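Local coordinates for TadZ (Pseudomonas aeruginosa, PDB 4LDA), which probably takes part in pilus assembly, its N-terminal CheY-like receiver domain forming this chain of a longer protein whose family is associated with ATP binding and hydrolysis, at residues G50-L56 with L78-G84; H12-W18 with I104-A108. The contacts are given in a common frame with arbitrary orientation. Residues are numbered along the deposited sequence.

In the fold
Interaction 1 lies in the buried core, where two neighbouring strands of the five-stranded parallel sheet (order 2-1-3-4-5) meet; interaction 2 is a surface contact, about 12 Å away between centres, that joins the first helix to the loop following the edge strand 102-104. Along the chain, 50-56 with 78-84 is nested within the loop closed by 12-18 with 104-108. The core pairing rests on regular backbone hydrogen bonds and aliphatic packing, whereas the surface one relies on aromatic rings and a single indole-to-carbonyl bond. They meet directly: Ser-55 hydrogen-bonds Glu-15, and Ile-104 pairs with strand 79-83 while packing on Val-81 and Ile-83.

Interaction 1: residues G50-L56 with L78-G84; sequences GVLFISL and LSVVAIG
Phe-53 and Val-81 sit at the middle of the contact as bridge partners, their CA atoms 4.9 Å apart. With chi1 m, Phe-53 brings CD1 to 3.7 Å from Val-81 CB, while its CB lies 3.8 Å from CD1 of Ile-83 (also m); Val-51 and Val-81, both t, meet CG1 to CG2 at 4.1 Å. This face, which also bears Ser-79 and Ser-55, is partly covered by helix 110-121. On the face of Leu-52, Val-80, Ile-54 and Ala-82, Ile-54 CG2 packs 3.7 Å from Val-80 CG1, and helix 61-74 lies against Leu-52 and Ile-54. That helix is the crossover of a beta-alpha-beta unit, which makes strands 51-55 and 79-83 parallel neighbours in the CheY-like sheet. Their axes approach to 4.5 Å at -27°, in one-to-one register from Val-51/Ser-79 to Ser-55/Ile-83. Six backbone hydrogen bonds join the extended chains: Ser-79 N to Gly-50 O and Leu-52 N to Ser-79 O (both 2.9 Å), Val-81 N to Leu-52 O (2.8 Å), Ile-54 N to Val-81 O (3.0 Å), then Ile-83 N to Ile-54 O and Leu-56 N to Ile-83 O (both 2.8 Å). At the C-terminal edge, Ser-55 OG hydrogen-bonds Glu-15.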
loop_
_atom_site.group_PDB
_atom_site.type_symbol
_atom_site.label_atom_id
_atom_site.label_comp_id
_atom_site.label_asym_id
_atom_site.label_seq_id
_atom_site.Cartn_x
_atom_site.Cartn_y
_atom_site.Cartn_z
ATOM N N GLY A 50 3.772 -8.382 2.158
ATOM C CA GLY A 50 3.474 -8.575 0.733
ATOM C C GLY A 50 2.618 -7.463 0.140
ATOM O O GLY A 50 2.428 -7.394 -1.082
ATOM N N VAL A 51 2.077 -6.590 1.029
ATOM C CA VAL A 51 1.241 -5.453 0.649
ATOM C C VAL A 51 1.801 -4.186 1.289
ATOM O O VAL A 51 2.099 -4.178 2.492
ATOM C CB VAL A 51 -0.255 -5.650 1.017
ATOM C CG1 VAL A 51 -1.102 -4.426 0.619
ATOM C CG2 VAL A 51 -0.801 -6.932 0.396
ATOM N N LEU A 52 1.932 -3.114 0.467
ATOM C CA LEU A 52 2.354 -1.795 0.902
ATOM C C LEU A 52 1.297 -0.774 0.493
ATOM O O LEU A 52 0.939 -0.688 -0.684
ATOM C CB LEU A 52 3.743 -1.415 0.357
ATOM C CG LEU A 52 4.267 -0.046 0.789
ATOM C CD1 LEU A 52 5.653 -0.152 1.321
ATOM C CD2 LEU A 52 4.236 0.959 -0.352
ATOM N N PHE A 53 0.811 0.003 1.471
ATOM C CA PHE A 53 -0.130 1.092 1.250
ATOM C C PHE A 53 0.654 2.403 1.151
ATOM O O PHE A 53 1.524 2.653 1.972
ATOM C CB PHE A 53 -1.184 1.142 2.360
ATOM C CG PHE A 53 -2.073 -0.072 2.389
ATOM C CD1 PHE A 53 -3.196 -0.148 1.575
ATOM C CD2 PHE A 53 -1.803 -1.130 3.253
ATOM C CE1 PHE A 53 -4.022 -1.267 1.608
ATOM C CE2 PHE A 53 -2.623 -2.257 3.279
ATOM C CZ PHE A 53 -3.733 -2.311 2.471
ATOM N N ILE A 54 0.388 3.207 0.120
ATOM C CA ILE A 54 1.071 4.490 -0.047
ATOM C C ILE A 54 0.012 5.568 -0.341
ATOM O O ILE A 54 -0.800 5.425 -1.245
ATOM C CB ILE A 54 2.209 4.462 -1.102
ATOM C CG1 ILE A 54 3.058 5.785 -1.049
ATOM C CG2 ILE A 54 1.697 4.077 -2.517
ATOM C CD1 ILE A 54 4.310 5.801 -1.890
ATOM N N SER A 55 -0.003 6.607 0.490
ATOM C CA SER A 55 -0.927 7.722 0.369
ATOM C C SER A 55 -0.351 8.724 -0.648
ATOM O O SER A 55 0.783 9.198 -0.498
ATOM C CB SER A 55 -1.187 8.350 1.733
ATOM O OG SER A 55 -2.224 9.306 1.625
ATOM N N LEU A 56 -1.130 8.988 -1.700
ATOM C CA LEU A 56 -0.784 9.876 -2.805
ATOM C C LEU A 56 -1.730 11.077 -2.926
ATOM O O LEU A 56 -2.954 10.953 -2.806
ATOM C CB LEU A 56 -0.802 9.106 -4.137
ATOM C CG LEU A 56 0.200 7.974 -4.311
ATOM C CD1 LEU A 56 0.011 7.303 -5.649
ATOM C CD2 LEU A 56 1.621 8.475 -4.203
ATOM N N LEU A 78 5.668 -7.601 -4.798
ATOM C CA LEU A 78 5.023 -6.715 -3.833
ATOM C C LEU A 78 3.770 -6.079 -4.438
ATOM O O LEU A 78 3.813 -5.584 -5.572
ATOM C CB LEU A 78 6.014 -5.612 -3.371
ATOM C CG LEU A 78 5.494 -4.554 -2.373
ATOM C CD1 LEU A 78 5.311 -5.138 -0.988
ATOM C CD2 LEU A 78 6.421 -3.366 -2.311
ATOM N N SER A 79 2.660 -6.087 -3.674
ATOM C CA SER A 79 1.421 -5.430 -4.082
ATOM C C SER A 79 1.398 -4.024 -3.480
ATOM O O SER A 79 1.379 -3.878 -2.261
ATOM C CB SER A 79 0.190 -6.237 -3.672
ATOM O OG SER A 79 0.203 -7.547 -4.203
ATOM N N VAL A 80 1.478 -2.996 -4.332
ATOM C CA VAL A 80 1.434 -1.613 -3.874
ATOM C C VAL A 80 -0.014 -1.114 -4.100
ATOM O O VAL A 80 -0.521 -1.169 -5.223
ATOM C CB VAL A 80 2.520 -0.708 -4.532
ATOM C CG1 VAL A 80 2.404 0.733 -4.052
ATOM C CG2 VAL A 80 3.919 -1.235 -4.250
ATOM N N VAL A 81 -0.679 -0.687 -3.015
ATOM C CA VAL A 81 -2.041 -0.145 -3.042
ATOM C C VAL A 81 -1.970 1.346 -2.729
ATOM O O VAL A 81 -1.525 1.727 -1.648
ATOM C CB VAL A 81 -3.011 -0.889 -2.068
ATOM C CG1 VAL A 81 -4.418 -0.307 -2.151
ATOM C CG2 VAL A 81 -3.039 -2.394 -2.346
ATOM N N ALA A 82 -2.396 2.188 -3.678
ATOM C CA ALA A 82 -2.391 3.641 -3.489
ATOM C C ALA A 82 -3.651 4.098 -2.764
ATOM O O ALA A 82 -4.703 3.493 -2.912
ATOM C CB ALA A 82 -2.267 4.348 -4.830
ATOM N N ILE A 83 -3.524 5.137 -1.944
ATOM C CA ILE A 83 -4.608 5.752 -1.174
ATOM C C ILE A 83 -4.682 7.216 -1.622
ATOM O O ILE A 83 -3.686 7.922 -1.546
ATOM C CB ILE A 83 -4.418 5.596 0.368
ATOM C CG1 ILE A 83 -4.289 4.135 0.812
ATOM C CG2 ILE A 83 -5.511 6.329 1.170
ATOM C CD1 ILE A 83 -3.633 3.992 2.230
ATOM N N GLY A 84 -5.789 7.612 -2.228
ATOM C CA GLY A 84 -5.923 8.975 -2.696
ATOM C C GLY A 84 -7.312 9.302 -3.175
ATOM O O GLY A 84 -8.227 8.477 -3.074
#

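Interaction 2: residues H12-W18 with I104-A108; sequences HPGELDW and ITYGA
Trp-18, chi1 t, lays its indole against the backbone of Tyr-106 and Gly-107: Tyr-106 CA stands 3.9 Å from the Trp-18 six-membered-ring centroid and Gly-107 CA 4.1 Å from that of the indole's five-membered ring, both CH-pi contacts. Trp-18 NE1 donates to Ala-108 O (2.9 Å, 170°), while its CH2 reaches Ile-104 CD1 at 3.6 Å. Residues 105-108 form a type II turn, with Gly-107 at phi 99°, psi 7°, where a CB would jam against the preceding carbonyl. Tyr-106, also t, sets its ring between His-12, Glu-15 and Trp-18. Its edge meets the face of the Trp-18 five-membered ring in an offset T-shaped pair (centroids 5.5 Å apart, planes at 89°), and its own face receives the edge of His-12 (4.8 Å, planes at 85°) and Glu-15 CG, 4.0 Å from the Tyr-106 centroid. Gly-14 O lies 3.3 Å from Tyr-106 CE1. The aromatic cluster of His-12, Trp-18 and Tyr-106 ties the first helix to the last strand-to-helix loop of a CheY-like receiver fold.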
loop_
_atom_site.group_PDB
_atom_site.type_symbol
_atom_site.label_atom_id
_atom_site.label_comp_id
_atom_site.label_asym_id
_atom_site.label_seq_id
_atom_site.Cartn_x
_atom_site.Cartn_y
_atom_site.Cartn_z
ATOM N N HIS A 12 -1.216 11.342 6.852
ATOM C CA HIS A 12 -1.816 11.848 8.091
ATOM C C HIS A 12 -2.260 10.638 8.973
ATOM O O HIS A 12 -2.526 9.557 8.445
ATOM C CB HIS A 12 -2.948 12.867 7.863
ATOM C CG HIS A 12 -4.206 12.318 7.307
ATOM N ND1 HIS A 12 -5.230 11.905 8.137
ATOM C CD2 HIS A 12 -4.603 12.202 6.018
ATOM C CE1 HIS A 12 -6.203 11.518 7.331
ATOM N NE2 HIS A 12 -5.873 11.687 6.045
ATOM N N PRO A 13 -2.262 10.801 10.328
ATOM C CA PRO A 13 -2.553 9.660 11.234
ATOM C C PRO A 13 -3.929 9.000 11.066
ATOM O O PRO A 13 -4.059 7.806 11.374
ATOM C CB PRO A 13 -2.479 10.289 12.634
ATOM C CG PRO A 13 -1.638 11.479 12.469
ATOM C CD PRO A 13 -1.902 12.008 11.104
ATOM N N GLY A 14 -4.930 9.770 10.617
ATOM C CA GLY A 14 -6.279 9.264 10.391
ATOM C C GLY A 14 -6.304 8.111 9.408
ATOM O O GLY A 14 -7.120 7.198 9.541
ATOM N N GLU A 15 -5.398 8.137 8.424
ATOM C CA GLU A 15 -5.254 7.081 7.419
ATOM C C GLU A 15 -4.721 5.805 8.048
ATOM O O GLU A 15 -5.229 4.736 7.749
ATOM C CB GLU A 15 -4.329 7.513 6.278
ATOM C CG GLU A 15 -4.875 8.590 5.367
ATOM C CD GLU A 15 -3.879 9.069 4.326
ATOM O OE1 GLU A 15 -2.662 9.064 4.619
ATOM O OE2 GLU A 15 -4.316 9.476 3.227
ATOM N N LEU A 16 -3.694 5.912 8.906
ATOM C CA LEU A 16 -3.087 4.770 9.570
ATOM C C LEU A 16 -4.106 4.068 10.478
ATOM O O LEU A 16 -4.175 2.837 10.454
ATOM C CB LEU A 16 -1.856 5.192 10.364
ATOM C CG LEU A 16 -1.044 4.039 10.960
ATOM C CD1 LEU A 16 -0.388 3.178 9.863
ATOM C CD2 LEU A 16 -0.042 4.547 11.965
ATOM N N ASP A 17 -4.908 4.839 11.237
ATOM C CA ASP A 17 -5.949 4.301 12.109
ATOM C C ASP A 17 -7.002 3.556 11.297
ATOM O O ASP A 17 -7.382 2.457 11.684
ATOM C CB ASP A 17 -6.608 5.413 12.942
ATOM C CG ASP A 17 -5.709 6.011 14.003
ATOM O OD1 ASP A 17 -4.835 5.280 14.524
ATOM O OD2 ASP A 17 -5.914 7.194 14.361
ATOM N N TRP A 18 -7.444 4.141 10.160
ATOM C CA TRP A 18 -8.426 3.579 9.232
ATOM C C TRP A 18 -7.928 2.234 8.666
ATOM O O TRP A 18 -8.675 1.252 8.656
ATOM C CB TRP A 18 -8.720 4.581 8.102
ATOM C CG TRP A 18 -9.446 4.020 6.899
ATOM C CD1 TRP A 18 -10.752 3.631 6.826
ATOM C CD2 TRP A 18 -8.925 3.922 5.563
ATOM N NE1 TRP A 18 -11.054 3.239 5.547
ATOM C CE2 TRP A 18 -9.951 3.407 4.750
ATOM C CE3 TRP A 18 -7.665 4.160 4.988
ATOM C CZ2 TRP A 18 -9.772 3.173 3.374
ATOM C CZ3 TRP A 18 -7.483 3.903 3.634
ATOM C CH2 TRP A 18 -8.532 3.441 2.836
ATOM N N ILE A 104 -7.428 2.928 -3.566
ATOM C CA ILE A 104 -8.561 3.035 -2.645
ATOM C C ILE A 104 -8.627 4.469 -2.129
ATOM O O ILE A 104 -7.627 5.185 -2.146
ATOM C CB ILE A 104 -8.504 1.991 -1.478
ATOM C CG1 ILE A 104 -7.152 2.039 -0.730
ATOM C CG2 ILE A 104 -8.784 0.574 -2.031
ATOM C CD1 ILE A 104 -7.026 1.188 0.526
ATOM N N THR A 105 -9.815 4.900 -1.731
ATOM C CA THR A 105 -9.990 6.236 -1.183
ATOM C C THR A 105 -10.118 6.096 0.330
ATOM O O THR A 105 -10.816 5.214 0.840
ATOM C CB THR A 105 -11.175 6.997 -1.827
ATOM O OG1 THR A 105 -10.931 7.103 -3.224
ATOM C CG2 THR A 105 -11.361 8.413 -1.265
ATOM N N TYR A 106 -9.389 6.974 1.037
ATOM C CA TYR A 106 -9.412 7.060 2.486
ATOM C C TYR A 106 -10.840 7.252 2.979
ATOM O O TYR A 106 -11.546 8.128 2.491
ATOM C CB TYR A 106 -8.511 8.205 2.953
ATOM C CG TYR A 106 -8.715 8.600 4.388
ATOM C CD1 TYR A 106 -8.460 7.703 5.419
ATOM C CD2 TYR A 106 -9.095 9.892 4.725
ATOM C CE1 TYR A 106 -8.658 8.061 6.751
ATOM C CE2 TYR A 106 -9.284 10.267 6.048
ATOM C CZ TYR A 106 -9.042 9.353 7.061
ATOM O OH TYR A 106 -9.216 9.709 8.371
ATOM N N GLY A 107 -11.264 6.404 3.899
ATOM C CA GLY A 107 -12.612 6.451 4.441
ATOM C C GLY A 107 -13.550 5.452 3.801
ATOM O O GLY A 107 -14.760 5.482 4.050
ATOM N N ALA A 108 -13.013 4.580 2.950
ATOM C CA ALA A 108 -13.816 3.532 2.313
ATOM C C ALA A 108 -14.232 2.494 3.362
ATOM O O ALA A 108 -13.534 2.331 4.357
ATOM C CB ALA A 108 -13.032 2.883 1.188
#